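Local coordinates for protein subclass B1 metallo-beta-lactamase (Myroides odoratimimus, PDB 6T5L) that hydrolyses beta-lactam antibiotics, carbapenems among them, at an active site that holds two zinc ions, at residues P68-D71 / K72-L75; D194-I197 / K198-S201. All coordinates share one frame; numbering follows the deposited sequence.

Contact 1: P68-D71 / K72-L75; sequences PTDD and KSSL
D70 caps the start of helix 71-83, and its carboxylate meets the first helical turn at S73. At this N-cap, OD1 of D70 accepts the backbone N of S73 at 2.9 Å, a fairly straight bond (161° at the hydrogen) that runs nearly along the C-O axis of the carboxylate. With chi1 at 61°, CG lies between the D70 backbone N and carbonyl carbon, which turns OD1 onto the helix end. S73 OG is also 3.0 Å from D70 OD1, but N24 O competes for its single proton. The other oxygen, OD2 of D70, forms a long salt bridge, 3.9 Å, to K72 NZ, whose stronger polar partner is N24 OD1.

Two donors of one residue satisfy the D70 carbonyl. S74 N reaches D70 O at 3.0 Å in the first i to i+4 helical bond, while S74 OG approaches the same oxygen at 2.9 Å from above the carbonyl plane, 44° out of it. L75 N to D71 O continues the helical pattern. On the buried side the ring of P68 leans on both serines, with CB 3.7 Å from S73 CB and CD 3.5 Å from S74 OG. The capped turn follows strand 61-65 and touches strand 34-41, where P68 and S73 meet S39, and helix 105-110, where S74 meets F108 and D71 meets T106.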
loop_
_atom_site.group_PDB
_atom_site.type_symbol
_atom_site.label_atom_id
_atom_site.label_comp_id
_atom_site.label_asym_id
_atom_site.label_seq_id
_atom_site.Cartn_x
_atom_site.Cartn_y
_atom_site.Cartn_z
ATOM N N PRO A 68 3.084 -0.100 -7.880
ATOM C CA PRO A 68 2.172 -0.587 -8.930
ATOM C C PRO A 68 2.617 -1.960 -9.426
ATOM O O PRO A 68 3.713 -2.437 -9.112
ATOM C CB PRO A 68 2.270 0.466 -10.051
ATOM C CG PRO A 68 2.916 1.714 -9.409
ATOM C CD PRO A 68 3.778 1.165 -8.245
ATOM N N THR A 69 1.754 -2.591 -10.237
ATOM C CA THR A 69 1.792 -4.040 -10.394
ATOM C C THR A 69 2.961 -4.516 -11.252
ATOM O O THR A 69 3.328 -5.701 -11.175
ATOM C CB THR A 69 0.474 -4.552 -11.019
ATOM O OG1 THR A 69 0.135 -3.754 -12.152
ATOM C CG2 THR A 69 -0.675 -4.496 -10.006
ATOM N N ASP A 70 3.559 -3.651 -12.075
ATOM C CA ASP A 70 4.687 -4.107 -12.869
ATOM C C ASP A 70 5.662 -2.962 -13.137
ATOM O O ASP A 70 5.443 -1.808 -12.732
ATOM C CB ASP A 70 4.196 -4.735 -14.175
ATOM C CG ASP A 70 3.437 -3.760 -15.025
ATOM O OD1 ASP A 70 3.529 -2.551 -14.752
ATOM O OD2 ASP A 70 2.717 -4.188 -15.941
ATOM N N ASP A 71 6.737 -3.303 -13.872
ATOM C CA ASP A 71 7.806 -2.334 -14.107
ATOM C C ASP A 71 7.285 -1.140 -14.907
ATOM O O ASP A 71 7.576 0.004 -14.559
ATOM C CB ASP A 71 9.031 -2.976 -14.816
ATOM C CG ASP A 71 9.974 -3.707 -13.836
ATOM O OD1 ASP A 71 9.783 -3.628 -12.614
ATOM O OD2 ASP A 71 10.949 -4.339 -14.304
ATOM N N LYS A 72 6.485 -1.356 -15.953
ATOM C CA LYS A 72 6.138 -0.194 -16.782
ATOM C C LYS A 72 5.154 0.744 -16.079
ATOM O O LYS A 72 5.244 1.963 -16.280
ATOM C CB LYS A 72 5.601 -0.602 -18.157
ATOM C CG LYS A 72 4.184 -1.145 -18.198
ATOM C CD LYS A 72 3.841 -1.614 -19.643
ATOM C CE LYS A 72 3.039 -2.909 -19.660
ATOM N NZ LYS A 72 1.633 -2.664 -19.336
ATOM N N SER A 73 4.246 0.208 -15.239
ATOM C CA SER A 73 3.341 1.039 -14.450
ATOM C C SER A 73 4.122 1.837 -13.409
ATOM O O SER A 73 3.852 3.041 -13.178
ATOM C CB SER A 73 2.287 0.166 -13.745
ATOM O OG SER A 73 1.404 -0.443 -14.686
ATOM N N SER A 74 5.078 1.155 -12.759
ATOM C CA SER A 74 5.942 1.775 -11.768
ATOM C C SER A 74 6.764 2.912 -12.385
ATOM O O SER A 74 6.898 3.985 -11.782
ATOM C CB SER A 74 6.862 0.708 -11.160
ATOM O OG SER A 74 6.153 -0.243 -10.377
ATOM N N LEU A 75 7.324 2.702 -13.588
ATOM C CA LEU A 75 8.041 3.797 -14.252
ATOM C C LEU A 75 7.108 4.979 -14.578
ATOM O O LEU A 75 7.511 6.150 -14.472
ATOM C CB LEU A 75 8.704 3.285 -15.543
ATOM C CG LEU A 75 9.491 4.249 -16.422
ATOM C CD1 LEU A 75 10.687 4.905 -15.661
ATOM C CD2 LEU A 75 10.062 3.590 -17.804
#

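Contact 2: D194-I197 / K198-S201; sequences DANI and KEWS
N196 meets the E199 backbone just ahead of helix 200-210. The amide oxygen OD1 of N196 accepts from E199 N at 3.0 Å, with the donor well above the carbonyl plane (53° out of it) and the bond noticeably bent, 132° at the hydrogen. Having CG anti to its own backbone N (chi1 179°) carries the N196 amide forward beside the E199 side chain, which runs the same way; N196 ND2 lies 3.9 Å from E199 CG. The main-chain bonds of the turn are weaker: N196 O accepts weakly from both W200 N, at 3.1 Å, and E199 N, at 3.5 Å. N196 is further anchored from outside, its ND2 donating to E159 OE2 and its backbone pairing with G160.

The tight part lies at the buried indole. CB of A195 sits obliquely against the six-membered ring of W200, 3.8 Å from CZ3, and the indole NE1 is held by L181 O. A water between the I197 carbonyl and the S201 backbone, towards W200, accepts from S201 N at 3.0 Å. Quite different is the outward side, where the exposed side chains of I197 and K198 merely run alongside each other, I197 CD1 coming 3.8 Å from K198 NZ, and both touch a crystal neighbour.

The preceding D194 links the turn to the metal site: its OD2 is hydrogen-bonded to NE2 of the zinc ligand H98, a second-shell arrangement that probably helps to orient the imidazole. W200, at the start of helix 200-210, touches the zinc ligand H161 and stacks with F237, which joins this helix to helix 228-237, while the loop after strand 175-179 leads into it.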
loop_
_atom_site.group_PDB
_atom_site.type_symbol
_atom_site.label_atom_id
_atom_site.label_comp_id
_atom_site.label_asym_id
_atom_site.label_seq_id
_atom_site.Cartn_x
_atom_site.Cartn_y
_atom_site.Cartn_z
ATOM N N ASP A 194 -3.095 -17.426 1.385
ATOM C CA ASP A 194 -2.073 -17.041 2.358
ATOM C C ASP A 194 -2.668 -16.405 3.612
ATOM O O ASP A 194 -1.930 -15.815 4.414
ATOM C CB ASP A 194 -1.082 -16.066 1.708
ATOM C CG ASP A 194 -0.264 -16.726 0.606
ATOM O OD1 ASP A 194 0.027 -17.899 0.755
ATOM O OD2 ASP A 194 0.034 -16.119 -0.440
ATOM N N ALA A 195 -3.987 -16.455 3.772
ATOM C CA ALA A 195 -4.654 -15.680 4.799
ATOM C C ALA A 195 -4.715 -16.428 6.122
ATOM O O ALA A 195 -4.623 -17.652 6.187
ATOM C CB ALA A 195 -6.074 -15.351 4.350
ATOM N N ASN A 196 -4.945 -15.682 7.189
ATOM C CA ASN A 196 -5.211 -16.271 8.496
ATOM C C ASN A 196 -6.632 -15.817 8.774
ATOM O O ASN A 196 -6.832 -14.648 9.148
ATOM C CB ASN A 196 -4.240 -15.789 9.563
ATOM C CG ASN A 196 -4.544 -16.385 10.930
ATOM O OD1 ASN A 196 -5.692 -16.723 11.241
ATOM N ND2 ASN A 196 -3.496 -16.557 11.743
ATOM N N ILE A 197 -7.614 -16.665 8.446
ATOM C CA ILE A 197 -9.017 -16.295 8.627
ATOM C C ILE A 197 -9.433 -16.355 10.093
ATOM O O ILE A 197 -10.465 -15.776 10.476
ATOM C CB ILE A 197 -9.947 -17.174 7.762
ATOM C CG1 ILE A 197 -9.690 -18.648 8.008
ATOM C CG2 ILE A 197 -9.732 -16.793 6.273
ATOM C CD1 ILE A 197 -10.916 -19.471 7.746
ATOM N N LYS A 198 -8.673 -17.048 10.937
ATOM C CA LYS A 198 -9.077 -17.062 12.343
ATOM C C LYS A 198 -8.773 -15.717 12.992
ATOM O O LYS A 198 -9.484 -15.300 13.911
ATOM C CB LYS A 198 -8.425 -18.215 13.090
ATOM C CG LYS A 198 -8.934 -19.595 12.631
ATOM C CD LYS A 198 -10.370 -19.536 12.057
ATOM C CE LYS A 198 -11.156 -20.837 12.185
ATOM N NZ LYS A 198 -12.017 -21.107 10.979
ATOM N N GLU A 199 -7.800 -14.986 12.465
ATOM C CA GLU A 199 -7.374 -13.763 13.095
ATOM C C GLU A 199 -7.726 -12.515 12.312
ATOM O O GLU A 199 -7.536 -11.421 12.848
ATOM C CB GLU A 199 -5.855 -13.788 13.328
ATOM C CG GLU A 199 -5.387 -14.634 14.509
ATOM C CD GLU A 199 -5.866 -14.109 15.870
ATOM O OE1 GLU A 199 -5.418 -13.022 16.301
ATOM O OE2 GLU A 199 -6.699 -14.790 16.507
ATOM N N TRP A 200 -8.136 -12.625 11.040
ATOM C CA TRP A 200 -8.330 -11.413 10.220
ATOM C C TRP A 200 -9.157 -10.373 10.977
ATOM O O TRP A 200 -8.832 -9.180 11.023
ATOM C CB TRP A 200 -9.056 -11.779 8.906
ATOM C CG TRP A 200 -8.868 -10.840 7.775
ATOM C CD1 TRP A 200 -8.858 -9.469 7.845
ATOM C CD2 TRP A 200 -8.689 -11.177 6.383
ATOM N NE1 TRP A 200 -8.617 -8.926 6.600
ATOM C CE2 TRP A 200 -8.531 -9.945 5.674
ATOM C CE3 TRP A 200 -8.648 -12.380 5.668
ATOM C CZ2 TRP A 200 -8.329 -9.896 4.272
ATOM C CZ3 TRP A 200 -8.432 -12.338 4.292
ATOM C CH2 TRP A 200 -8.238 -11.095 3.604
ATOM N N SER A 201 -10.270 -10.780 11.539
ATOM C CA SER A 201 -11.152 -9.726 12.040
ATOM C C SER A 201 -10.614 -9.104 13.338
ATOM O O SER A 201 -10.665 -7.861 13.496
ATOM C CB SER A 201 -12.552 -10.256 12.222
ATOM O OG SER A 201 -12.616 -10.763 13.514
HETATM O O HOH W 1 -11.511 -13.558 11.660
#

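Overall arrangement
From the N terminus, the chain first leaves strand 61-65 of the six-stranded sheet and enters helix 71-83 through contact 1. Much later, the loop after strand 175-179 of the five-stranded sheet leads into helix 200-210 through contact 2. The two lie in series, neither nesting nor crossing, and each closes only a short turn where a loop becomes a helix. The centres of contact 1 and contact 2 are about 29 Å apart and the nearest atoms of contact 1 and contact 2 about 15 Å, with no direct touch. Contact 1 ties its helix to strand 34-41 and helix 105-110, whereas contact 2 joins the zinc-ligand loops to helices 200-210 and 228-237, within one metallo-beta-lactamase fold.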